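Local coordinates for FMN-binding protein (Syntrophomonas wolfei subsp. wolfei, PDB 3IN6) that binds flavin mononucleotide in a dimeric assembly and, as a flavoprotein, probably takes part in redox chemistry, at residues Arg64-Asp68 with Tyr124-Lys130; Tyr71-Lys75 with Leu102-Leu106. All blocks are in the same frame, centred on the assembly; numbering follows the deposited sequence.

Contact 1: residues Arg64-Asp68 with Tyr124-Lys130. With FMN (flavin mononucleotide), chain C.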
# COMPACT_ATOMS: atom_id res chain seq x y z
N ARG A 64 -15.19 9.28 -1.41
CA ARG A 64 -14.42 9.40 -2.62
C ARG A 64 -14.56 10.82 -3.19
O ARG A 64 -15.63 11.22 -3.68
CB ARG A 64 -14.82 8.33 -3.63
CG ARG A 64 -13.88 8.25 -4.83
CD ARG A 64 -14.43 9.06 -5.96
NE ARG A 64 -13.47 9.39 -7.00
CZ ARG A 64 -13.82 9.70 -8.24
NH1 ARG A 64 -15.10 9.69 -8.59
NH2 ARG A 64 -12.90 10.00 -9.14
N PHE A 65 -13.48 11.59 -3.05
CA PHE A 65 -13.42 12.96 -3.57
C PHE A 65 -12.26 13.16 -4.57
O PHE A 65 -12.38 13.97 -5.48
CB PHE A 65 -13.39 14.00 -2.43
CG PHE A 65 -12.27 13.82 -1.44
CD1 PHE A 65 -12.43 12.99 -0.33
CD2 PHE A 65 -11.08 14.54 -1.58
CE1 PHE A 65 -11.39 12.85 0.61
CE2 PHE A 65 -10.04 14.41 -0.64
CZ PHE A 65 -10.20 13.56 0.45
N GLY A 66 -11.16 12.42 -4.40
CA GLY A 66 -10.05 12.44 -5.36
C GLY A 66 -9.94 11.01 -5.84
O GLY A 66 -10.92 10.44 -6.37
N ALA A 67 -8.76 10.42 -5.69
CA ALA A 67 -8.56 9.00 -5.94
C ALA A 67 -9.19 8.46 -7.22
O ALA A 67 -9.88 7.44 -7.17
CB ALA A 67 -9.08 8.23 -4.71
N ASP A 68 -8.93 9.10 -8.35
CA ASP A 68 -9.51 8.73 -9.66
C ASP A 68 -9.13 7.34 -10.18
O ASP A 68 -9.99 6.58 -10.60
CB ASP A 68 -9.09 9.75 -10.73
CG ASP A 68 -9.65 11.15 -10.49
OD1 ASP A 68 -10.67 11.29 -9.78
OD2 ASP A 68 -9.07 12.11 -11.03
N TYR A 124 -10.15 18.34 4.03
CA TYR A 124 -10.75 18.11 2.72
C TYR A 124 -12.25 18.44 2.70
O TYR A 124 -12.94 18.08 1.74
CB TYR A 124 -10.48 16.65 2.29
CG TYR A 124 -9.01 16.31 2.37
CD1 TYR A 124 -8.11 16.86 1.46
CD2 TYR A 124 -8.52 15.46 3.36
CE1 TYR A 124 -6.75 16.57 1.53
CE2 TYR A 124 -7.16 15.16 3.43
CZ TYR A 124 -6.28 15.72 2.51
OH TYR A 124 -4.93 15.44 2.57
N LYS A 125 -12.73 19.13 3.73
CA LYS A 125 -14.15 19.52 3.83
C LYS A 125 -14.67 20.20 2.56
O LYS A 125 -15.79 19.93 2.12
CB LYS A 125 -14.37 20.45 5.04
CG LYS A 125 -13.59 21.76 4.99
N ASN A 126 -13.85 21.06 1.96
CA ASN A 126 -14.22 21.78 0.74
C ASN A 126 -14.21 20.93 -0.54
O ASN A 126 -14.76 21.34 -1.56
CB ASN A 126 -13.34 23.02 0.55
CG ASN A 126 -13.52 24.04 1.66
OD1 ASN A 126 -14.23 23.80 2.65
ND2 ASN A 126 -12.88 25.19 1.51
N PHE A 127 -13.59 19.75 -0.50
CA PHE A 127 -13.59 18.86 -1.66
C PHE A 127 -14.96 18.16 -1.72
O PHE A 127 -15.41 17.60 -0.73
CB PHE A 127 -12.45 17.84 -1.62
CG PHE A 127 -11.09 18.44 -1.88
CD1 PHE A 127 -10.37 19.03 -0.85
CD2 PHE A 127 -10.55 18.41 -3.16
CE1 PHE A 127 -9.12 19.60 -1.10
CE2 PHE A 127 -9.30 18.97 -3.41
CZ PHE A 127 -8.58 19.56 -2.38
N PRO A 128 -15.62 18.22 -2.88
CA PRO A 128 -16.94 17.61 -2.98
C PRO A 128 -16.92 16.09 -2.92
O PRO A 128 -16.02 15.44 -3.47
CB PRO A 128 -17.45 18.09 -4.34
CG PRO A 128 -16.26 18.46 -5.11
CD PRO A 128 -15.24 18.91 -4.13
N LEU A 129 -17.92 15.53 -2.23
CA LEU A 129 -18.08 14.09 -2.09
C LEU A 129 -18.73 13.54 -3.37
O LEU A 129 -19.94 13.72 -3.60
CB LEU A 129 -18.96 13.80 -0.87
CG LEU A 129 -19.10 12.37 -0.38
CD1 LEU A 129 -17.76 11.87 0.13
CD2 LEU A 129 -20.14 12.30 0.72
N LYS A 130 -17.92 12.89 -4.20
CA LYS A 130 -18.40 12.31 -5.47
C LYS A 130 -19.07 10.94 -5.29
O LYS A 130 -19.99 10.58 -6.03
CB LYS A 130 -17.24 12.22 -6.48
CG LYS A 130 -16.70 13.59 -6.91
CD LYS A 130 -15.57 13.49 -7.93
CE LYS A 130 -14.36 12.80 -7.33
NZ LYS A 130 -13.14 12.85 -8.21
N1 FMN C . -8.82 10.91 -1.48
C2 FMN C . -10.06 10.31 -1.37
O2 FMN C . -10.78 10.17 -2.37
N3 FMN C . -10.50 9.86 -0.13
C4 FMN C . -9.72 10.01 1.00
O4 FMN C . -10.15 9.61 2.10
C4A FMN C . -8.46 10.64 0.89
N5 FMN C . -7.65 10.82 2.00
C5A FMN C . -6.40 11.43 1.90
C6 FMN C . -5.61 11.58 3.04
C7 FMN C . -4.36 12.19 2.95
C7M FMN C . -3.53 12.35 4.19
C8 FMN C . -3.88 12.65 1.71
C8M FMN C . -2.53 13.30 1.59
C9 FMN C . -4.68 12.49 0.57
C9A FMN C . -5.95 11.88 0.65
N10 FMN C . -6.76 11.70 -0.48
C10 FMN C . -8.02 11.09 -0.36
C1' FMN C . -6.32 12.18 -1.84
C2' FMN C . -5.75 11.07 -2.72
O2' FMN C . -4.70 10.40 -2.05
C3' FMN C . -5.27 11.68 -4.04
O3' FMN C . -6.41 12.06 -4.79
C4' FMN C . -4.38 10.74 -4.87
O4' FMN C . -3.79 11.46 -5.93
C5' FMN C . -5.16 9.59 -5.48
O5' FMN C . -4.28 8.73 -6.16
P FMN C . -4.75 7.84 -7.43
O1P FMN C . -5.01 8.71 -8.63
O2P FMN C . -6.01 7.05 -7.14
O3P FMN C . -3.56 6.98 -7.71
O HOH W 1 -14.09 16.02 -5.11
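Phe65 lays one face on the pyrimidine end of the FMN isoalloxazine, near C2, and Tyr124 continues along the same side to the dimethylbenzene end, its OH 3.1 Å from flavin C8. Phe65 CZ comes within 3.6 Å of Tyr124 CG, the two ring planes meeting obliquely at 31°. Behind Phe65, Phe127 CB touches CD2 of its ring at 3.6 Å, completing an aromatic cluster beside the cofactor. With CG set between the backbone N and the carbonyl carbon (chi1 57°), the ring stays against the flavin while Phe65 N and Gly66 N each donate to flavin O2 at 3.1 Å, gripping that carbonyl with two bonds. Ala67 N donates a nearly straight hydrogen bond to O3' of the ribityl chain.

Polar contacts tie the outer side of the loop. Lys130 N donates to Arg64 O, and a water bridges Phe65 O to Pro128 O. The Lys130 chain turns at chi3 (-64°), placing NZ over one face of the Arg64 guanidinium, 3.0 Å from NH2. These like charges are probably tolerated because Asp68 OD1 forms salt bridges with both, 2.7 Å from Arg64 NH2 and 3.3 Å from Lys130 NZ, though both hydrogen bonds are weak. Arg64 NE donates to Gly66 O at 2.8 Å. A leucine in place of Arg64 would probably leave Gly66 O without this donor and Asp68 with one cation fewer.

The contact joins the loop between strand 59-64 and helix 68-77 to that leading into strand 131-141; Leu129 packs on helix 110-120, and Leu146 of the second subunit on Tyr124 and Phe127.

Contact 2: residues Tyr71-Lys75 with Leu102-Leu106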
# COMPACT_ATOMS: atom_id res chain seq x y z
N TYR A 71 -10.46 4.64 -7.89
CA TYR A 71 -11.88 4.45 -8.16
C TYR A 71 -12.12 3.64 -9.42
O TYR A 71 -12.95 2.73 -9.43
CB TYR A 71 -12.58 5.82 -8.28
CG TYR A 71 -14.03 5.72 -8.62
CD1 TYR A 71 -14.95 5.24 -7.70
CD2 TYR A 71 -14.50 6.13 -9.86
CE1 TYR A 71 -16.31 5.16 -8.00
CE2 TYR A 71 -15.86 6.05 -10.17
CZ TYR A 71 -16.75 5.57 -9.23
OH TYR A 71 -18.08 5.49 -9.54
N ALA A 72 -11.42 4.00 -10.50
CA ALA A 72 -11.53 3.26 -11.77
C ALA A 72 -11.16 1.78 -11.57
O ALA A 72 -11.80 0.91 -12.14
CB ALA A 72 -10.63 3.88 -12.84
N ASN A 73 -10.11 1.51 -10.80
CA ASN A 73 -9.72 0.12 -10.49
C ASN A 73 -10.84 -0.64 -9.75
O ASN A 73 -11.28 -1.75 -10.17
CB ASN A 73 -8.44 0.10 -9.68
CG ASN A 73 -7.21 0.43 -10.52
OD1 ASN A 73 -7.26 0.41 -11.75
ND2 ASN A 73 -6.11 0.72 -9.86
N LEU A 74 -11.36 -0.02 -8.70
CA LEU A 74 -12.44 -0.64 -7.93
C LEU A 74 -13.63 -0.99 -8.81
O LEU A 74 -14.22 -2.05 -8.65
CB LEU A 74 -12.87 0.24 -6.76
CG LEU A 74 -11.79 0.37 -5.68
CD1 LEU A 74 -12.18 1.46 -4.68
CD2 LEU A 74 -11.53 -1.01 -4.98
N LYS A 75 -13.95 -0.14 -9.79
CA LYS A 75 -15.08 -0.43 -10.69
C LYS A 75 -14.74 -1.53 -11.68
O LYS A 75 -15.64 -2.18 -12.20
CB LYS A 75 -15.56 0.81 -11.45
CG LYS A 75 -15.98 2.00 -10.60
CD LYS A 75 -17.14 1.73 -9.67
CE LYS A 75 -18.46 1.57 -10.44
NZ LYS A 75 -19.61 1.42 -9.50
N LEU A 102 -15.44 -4.17 -3.02
CA LEU A 102 -16.43 -3.11 -3.17
C LEU A 102 -17.84 -3.68 -3.24
O LEU A 102 -18.13 -4.50 -4.09
CB LEU A 102 -16.17 -2.29 -4.42
CG LEU A 102 -17.02 -1.03 -4.59
CD1 LEU A 102 -16.69 0.01 -3.50
CD2 LEU A 102 -16.77 -0.46 -5.96
N SER A 103 -18.71 -3.23 -2.35
CA SER A 103 -20.10 -3.68 -2.33
C SER A 103 -21.03 -2.68 -2.99
O SER A 103 -21.99 -3.08 -3.66
CB SER A 103 -20.59 -3.87 -0.91
OG SER A 103 -19.87 -4.91 -0.30
N ALA A 104 -20.77 -1.40 -2.77
CA ALA A 104 -21.65 -0.36 -3.28
C ALA A 104 -20.90 0.94 -3.53
O ALA A 104 -19.90 1.21 -2.90
CB ALA A 104 -22.79 -0.13 -2.30
N ASP A 105 -21.42 1.70 -4.49
CA ASP A 105 -20.92 3.00 -4.89
C ASP A 105 -22.17 3.87 -4.85
O ASP A 105 -23.00 3.83 -5.77
CB ASP A 105 -20.35 2.89 -6.30
CG ASP A 105 -19.90 4.21 -6.86
OD1 ASP A 105 -20.02 5.25 -6.19
OD2 ASP A 105 -19.39 4.19 -8.00
N LEU A 106 -22.33 4.66 -3.79
CA LEU A 106 -23.57 5.39 -3.59
C LEU A 106 -23.45 6.92 -3.50
O LEU A 106 -22.41 7.46 -3.09
CB LEU A 106 -24.24 4.85 -2.32
CG LEU A 106 -24.46 3.33 -2.31
CD1 LEU A 106 -24.83 2.86 -0.92
CD2 LEU A 106 -25.54 2.93 -3.33
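Tyr71 meets Asp105 through its hydroxyl, the carboxylate lying at the ring edge with its plane turned 84° from the ring. Tyr71 OH donates to Asp105 OD2 at a modelled 2.4 Å, so short that the exact length is doubtful. With Tyr71 CG opposite the backbone N (chi1 177°), this torsion carries the hydroxyl end of the phenol up to the strand's carboxylate.

The apolar part is the buried one on the helix side: Leu74 packs on strands 131-141 and 33-38, and the CD2 methyl of the partly exposed Leu102 reaches Leu74 CB and O, each at 4.0 Å. The two backbones stand well apart, the axes of the short segments passing 10.4 Å from each other at 115°, and side chains bridge the interval. Lys75, by contrast, is exposed, and its ion pair lies on the solvent side. Bends at chi2 and chi3 fold its chain past the Tyr71 ring, with CG above one face, until NZ forms a salt bridge with Asp105 OD2 at 3.2 Å, which receives it on its anti lone pair.

Asp105 OD2 therefore takes two donors, while OD1 accepts from Asn131 ND2. Donors on both oxygens probably limit the carboxylate's rotation, and Lys75 would be expected to favour the ionised form, its positive charge probably balancing it at the protein surface.

The centres of contacts 1 and 2 lie 15 Å apart; their first segments follow one another, the loop before helix 68-77 and then the helix itself. Along the chain the order is 64-68, 71-75, 102-106, 124-130, so contact 2 falls wholly within the span that contact 1 closes. In the antiparallel sheet, strand 131-141 separates strand 59-64, which leads into contact 1, from strand 92-106 of contact 2. Two links cross between them: Arg64 makes a cation-pi interaction with Tyr71, and Asn131 hydrogen-bonds both Arg64 and Asp105. Contact 1 lines the FMN pocket directly, whereas contact 2 attaches the helix to the sheet, with the Tyr71 side chain about 7 Å from the cofactor.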